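Local coordinates for protein possible marr-transcriptional regulator (Streptomyces coelicolor, PDB 4B8X) that is of unknown function but, as a winged-helix transcriptional regulator of the MarR family, probably binds DNA to control transcription, at the interface of chains A and B. Coordinates in Å, arbitrary orientation; residue numbers count along the deposited sequence, not the author numbering. Chains: chain A/B, Possible marr-transcriptional regulator.

Contact 1: the interface of chains A and B. Residues chain A 4, 6-7, 10; chain B 113, 116-117, 119.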
# COMPACT_ATOMS: atom_id res chain seq x y z
N VAL A 4 -2.64 -2.14 -21.05
CA VAL A 4 -1.93 -3.42 -20.91
C VAL A 4 -2.50 -4.12 -19.65
O VAL A 4 -2.62 -3.47 -18.63
CB VAL A 4 -0.44 -3.13 -20.73
CG1 VAL A 4 0.35 -4.38 -20.41
CG2 VAL A 4 0.11 -2.44 -21.97
N SER A 6 -1.47 -6.13 -17.23
CA SER A 6 -0.70 -6.02 -16.00
C SER A 6 -0.68 -4.61 -15.42
O SER A 6 -0.70 -4.44 -14.20
CB SER A 6 0.71 -6.54 -16.21
OG SER A 6 1.41 -5.71 -17.11
N MET A 7 -0.62 -3.60 -16.29
CA MET A 7 -0.66 -2.19 -15.88
C MET A 7 -2.00 -1.87 -15.22
O MET A 7 -2.04 -1.23 -14.16
CB MET A 7 -0.48 -1.25 -17.08
CG MET A 7 0.96 -0.97 -17.47
SD MET A 7 1.07 0.30 -18.76
CE MET A 7 2.81 0.26 -19.16
N ILE A 10 -2.12 -3.82 -11.71
CA ILE A 10 -1.31 -3.26 -10.63
C ILE A 10 -1.86 -1.91 -10.17
O ILE A 10 -1.90 -1.64 -8.99
CB ILE A 10 0.21 -3.22 -10.96
CG1 ILE A 10 0.99 -2.91 -9.68
CG2 ILE A 10 0.54 -2.21 -12.06
CD1 ILE A 10 2.49 -3.02 -9.79
N MET B 113 7.66 -3.57 -17.95
CA MET B 113 6.90 -4.34 -18.94
C MET B 113 7.46 -5.75 -19.08
O MET B 113 6.69 -6.72 -19.19
CB MET B 113 6.89 -3.63 -20.31
CG MET B 113 6.13 -2.32 -20.38
SD MET B 113 4.33 -2.42 -20.31
CE MET B 113 3.93 -3.14 -21.90
N ASP B 116 6.13 -7.79 -16.40
CA ASP B 116 4.68 -7.69 -16.25
C ASP B 116 4.23 -7.08 -14.93
O ASP B 116 3.20 -7.48 -14.36
CB ASP B 116 4.04 -9.08 -16.42
CG ASP B 116 4.43 -9.75 -17.73
OD1 ASP B 116 4.08 -9.22 -18.80
OD2 ASP B 116 5.11 -10.78 -17.71
N PHE B 117 4.98 -6.10 -14.45
CA PHE B 117 4.66 -5.41 -13.21
C PHE B 117 4.44 -6.35 -12.03
O PHE B 117 3.66 -6.05 -11.14
CB PHE B 117 3.46 -4.45 -13.42
CG PHE B 117 3.77 -3.28 -14.32
CD1 PHE B 117 3.74 -3.39 -15.69
CD2 PHE B 117 4.10 -2.06 -13.78
CE1 PHE B 117 4.05 -2.32 -16.50
CE2 PHE B 117 4.38 -0.97 -14.59
CZ PHE B 117 4.36 -1.11 -15.95
N LEU B 119 3.13 -9.36 -12.15
CA LEU B 119 1.97 -10.21 -12.36
C LEU B 119 2.19 -11.22 -13.49
O LEU B 119 1.22 -11.76 -14.01
CB LEU B 119 0.75 -9.33 -12.66
CG LEU B 119 0.23 -8.55 -11.44
CD1 LEU B 119 -0.62 -7.35 -11.86
CD2 LEU B 119 -0.53 -9.51 -10.53
O HOH W 1 2.53 -7.24 -19.09
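The aromatic ring of B:Phe117 lies against A:Met7 and A:Ile10, which both press on the same side of it. A:Met7 CG sits over the rim of the ring, 3.5 Å from B:Phe117 CE1. The ring starts beside the backbone N (chi1 -68°), and its root meets A:Ile10, whose CG2 is 3.9 Å from B:Phe117 CB. A broad flat group suits this place because it offers one surface to two aliphatic chains that lie a helical turn apart. An alanine here would keep the CB contact with A:Ile10 but would probably leave a gap beside A:Met7 CG and set its thioether chain free to turn. A:Met7 runs out almost straight beyond CG (chi2 and chi3 both -173°), which carries its methyl past the ring to B:Met113, with CE 3.3 Å from SD. The two methionines cross at about a right angle. B:Met113 is instead bent, and its sulfur lies in the plane of the B:Phe117 ring, at the edge. Its methyl CE continues to A:Val4, meeting CG2 tip to tip at 3.9 Å. Unbranched, flexible methionines can fit such irregular ground, where a stiffer chain would need a more exact match.

Towards the rim, A:Ser6 CB comes to 3.2 Å from B:Asp116 O, close quarters that suit a short side chain ending in a hydroxyl. Its hydroxyl OG reaches a water 2.7 Å away, and that water lies 2.5 Å from the carboxylate OD1 of B:Asp116, so the polar link between the subunits is indirect. The A residues belong to the start of helix 5-28 and the segment just before it. On B, helix 99-114 ends just after B:Met113, and the 3-10 turn 116-118, where B:Asp116 and B:Phe117 both have positive phi, swings the aromatic side chain towards the partner's N-terminal helix.

Contact 2: the interface of chains A and B. Residues chain A 16, 19, 119, 122, 130; chain B 133-137.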
# COMPACT_ATOMS: atom_id res chain seq x y z
N ALA A 16 -6.74 0.50 -4.82
CA ALA A 16 -7.62 -0.08 -3.82
C ALA A 16 -6.97 -0.06 -2.45
O ALA A 16 -7.62 0.25 -1.45
CB ALA A 16 -8.01 -1.50 -4.22
N ILE A 19 -7.07 3.55 -1.07
CA ILE A 19 -8.42 3.94 -0.70
C ILE A 19 -8.79 3.28 0.64
O ILE A 19 -9.24 3.94 1.58
CB ILE A 19 -9.39 3.52 -1.80
CG1 ILE A 19 -9.17 4.35 -3.08
CG2 ILE A 19 -10.83 3.65 -1.33
CD1 ILE A 19 -9.78 3.71 -4.32
N LEU A 119 -15.27 -1.85 2.72
CA LEU A 119 -15.72 -2.64 1.57
C LEU A 119 -17.22 -2.88 1.58
O LEU A 119 -17.71 -3.70 0.82
CB LEU A 119 -14.97 -3.99 1.55
CG LEU A 119 -13.49 -3.84 1.17
CD1 LEU A 119 -12.67 -5.06 1.56
CD2 LEU A 119 -13.33 -3.56 -0.31
N TYR A 122 -19.60 -3.38 -1.51
CA TYR A 122 -19.58 -4.67 -2.17
C TYR A 122 -20.48 -5.66 -1.44
O TYR A 122 -20.65 -5.57 -0.21
CB TYR A 122 -18.16 -5.25 -2.19
CG TYR A 122 -17.19 -4.62 -3.16
CD1 TYR A 122 -17.39 -4.69 -4.53
CD2 TYR A 122 -16.05 -3.99 -2.70
CE1 TYR A 122 -16.47 -4.16 -5.42
CE2 TYR A 122 -15.13 -3.45 -3.58
CZ TYR A 122 -15.36 -3.52 -4.95
OH TYR A 122 -14.46 -2.99 -5.85
N ILE A 130 -12.78 -11.05 -4.67
CA ILE A 130 -11.53 -10.32 -4.44
C ILE A 130 -10.51 -11.23 -3.76
O ILE A 130 -9.35 -11.35 -4.18
CB ILE A 130 -11.79 -9.04 -3.64
CG1 ILE A 130 -12.53 -8.03 -4.54
CG2 ILE A 130 -10.48 -8.48 -3.09
CD1 ILE A 130 -13.14 -6.84 -3.82
N MET B 133 -13.01 -6.13 -10.92
CA MET B 133 -13.54 -6.28 -9.59
C MET B 133 -13.24 -5.10 -8.69
O MET B 133 -14.06 -4.78 -7.83
CB MET B 133 -12.99 -7.54 -8.92
CG MET B 133 -13.58 -8.83 -9.44
SD MET B 133 -15.36 -8.92 -9.28
CE MET B 133 -15.62 -8.49 -7.55
N LEU B 134 -12.11 -4.43 -8.88
CA LEU B 134 -11.74 -3.30 -8.04
C LEU B 134 -12.27 -1.97 -8.61
O LEU B 134 -12.20 -0.93 -7.96
CB LEU B 134 -10.24 -3.25 -7.82
CG LEU B 134 -9.68 -4.46 -7.09
CD1 LEU B 134 -8.15 -4.42 -7.01
CD2 LEU B 134 -10.28 -4.60 -5.69
N ARG B 135 -12.79 -1.99 -9.84
CA ARG B 135 -13.22 -0.76 -10.49
C ARG B 135 -14.30 0.01 -9.68
O ARG B 135 -14.21 1.23 -9.55
CB ARG B 135 -13.67 -1.02 -11.93
CG ARG B 135 -13.70 0.24 -12.77
CD ARG B 135 -14.11 -0.05 -14.20
NE ARG B 135 -14.08 1.13 -15.06
CZ ARG B 135 -15.02 2.07 -15.11
NH1 ARG B 135 -16.07 2.02 -14.31
NH2 ARG B 135 -14.89 3.09 -15.95
N PRO B 136 -15.33 -0.67 -9.11
CA PRO B 136 -16.37 0.11 -8.42
C PRO B 136 -15.84 0.87 -7.21
O PRO B 136 -16.26 1.99 -6.94
CB PRO B 136 -17.42 -0.94 -8.04
CG PRO B 136 -17.24 -2.01 -9.06
CD PRO B 136 -15.75 -2.07 -9.31
N LEU B 137 -14.88 0.29 -6.52
CA LEU B 137 -14.26 0.96 -5.38
C LEU B 137 -13.55 2.24 -5.85
O LEU B 137 -13.62 3.30 -5.22
CB LEU B 137 -13.27 0.01 -4.73
CG LEU B 137 -12.65 0.43 -3.41
CD1 LEU B 137 -13.69 0.49 -2.29
CD2 LEU B 137 -11.52 -0.52 -3.04
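B:Leu137 meets A:Tyr122, A:Ala16 and their neighbours in the dimer interface of this MarR-family winged-helix protein. Its CB, the first atom out from helix 129-140, lies off the hydroxyl end of the phenol, 3.4 Å from A:Tyr122 OH and somewhat farther from CE2, and the two side chains cross at about a right angle. From there CG points anti to the backbone N (chi1 -172°), carrying the branched end towards helix 5-28 of A. The methyl CD2 comes to rest 3.8 Å from A:Ala16 CB, and the fork also faces A:Leu119, more loosely. Alanine suits that helix face because a bare methyl lets the leucine come close to the backbone. B:Leu134 uses the same low spot through CD1, while its CD2 lies 4.1 Å from A:Ile130 CD1, the chains crossing obliquely.

A:Tyr122 brings the polar element. Its hydroxyl OH donates to the backbone carbonyl of B:Met133, 2.7 Å from O, arriving in the carbonyl plane on a lone pair with a C=O...donor angle of 141°. The same oxygen accepts a weak bond from B:Leu137 N at 3.4 Å. These two backbone groups would pair in a regular alpha-helical turn, yet B:Met133 O and B:Leu137 N stand 5.3 Å apart, and the phenol tip is set between them. B:Pro136, which has no N-H to offer, lies in this opened turn, its CD facing the hydroxyl. Tyrosine suits the task by pairing a long rigid reach with a group that both donates and accepts. Within its own chain, A:Ile130 CD1 lies 3.9 Å above the plane of the A:Tyr122 ring, over one face and offset to the rim.

The centres of contact 1 and contact 2 lie about 18 Å apart along one interface, and helix 5-28 of chain A serves both: its first turns in contact 1, its middle in contact 2. Leu119 also appears in each, from chain B in contact 1 and from chain A in contact 2. Because the dimer is two-fold symmetric, each patch recurs with the chains exchanged, and every subunit supplies its N-terminal helix as well as the C-terminal segments that receive the partner's. Such reciprocal packing is typical of MarR dimers and would probably fix the relative placement of the two winged-helix domains for DNA binding.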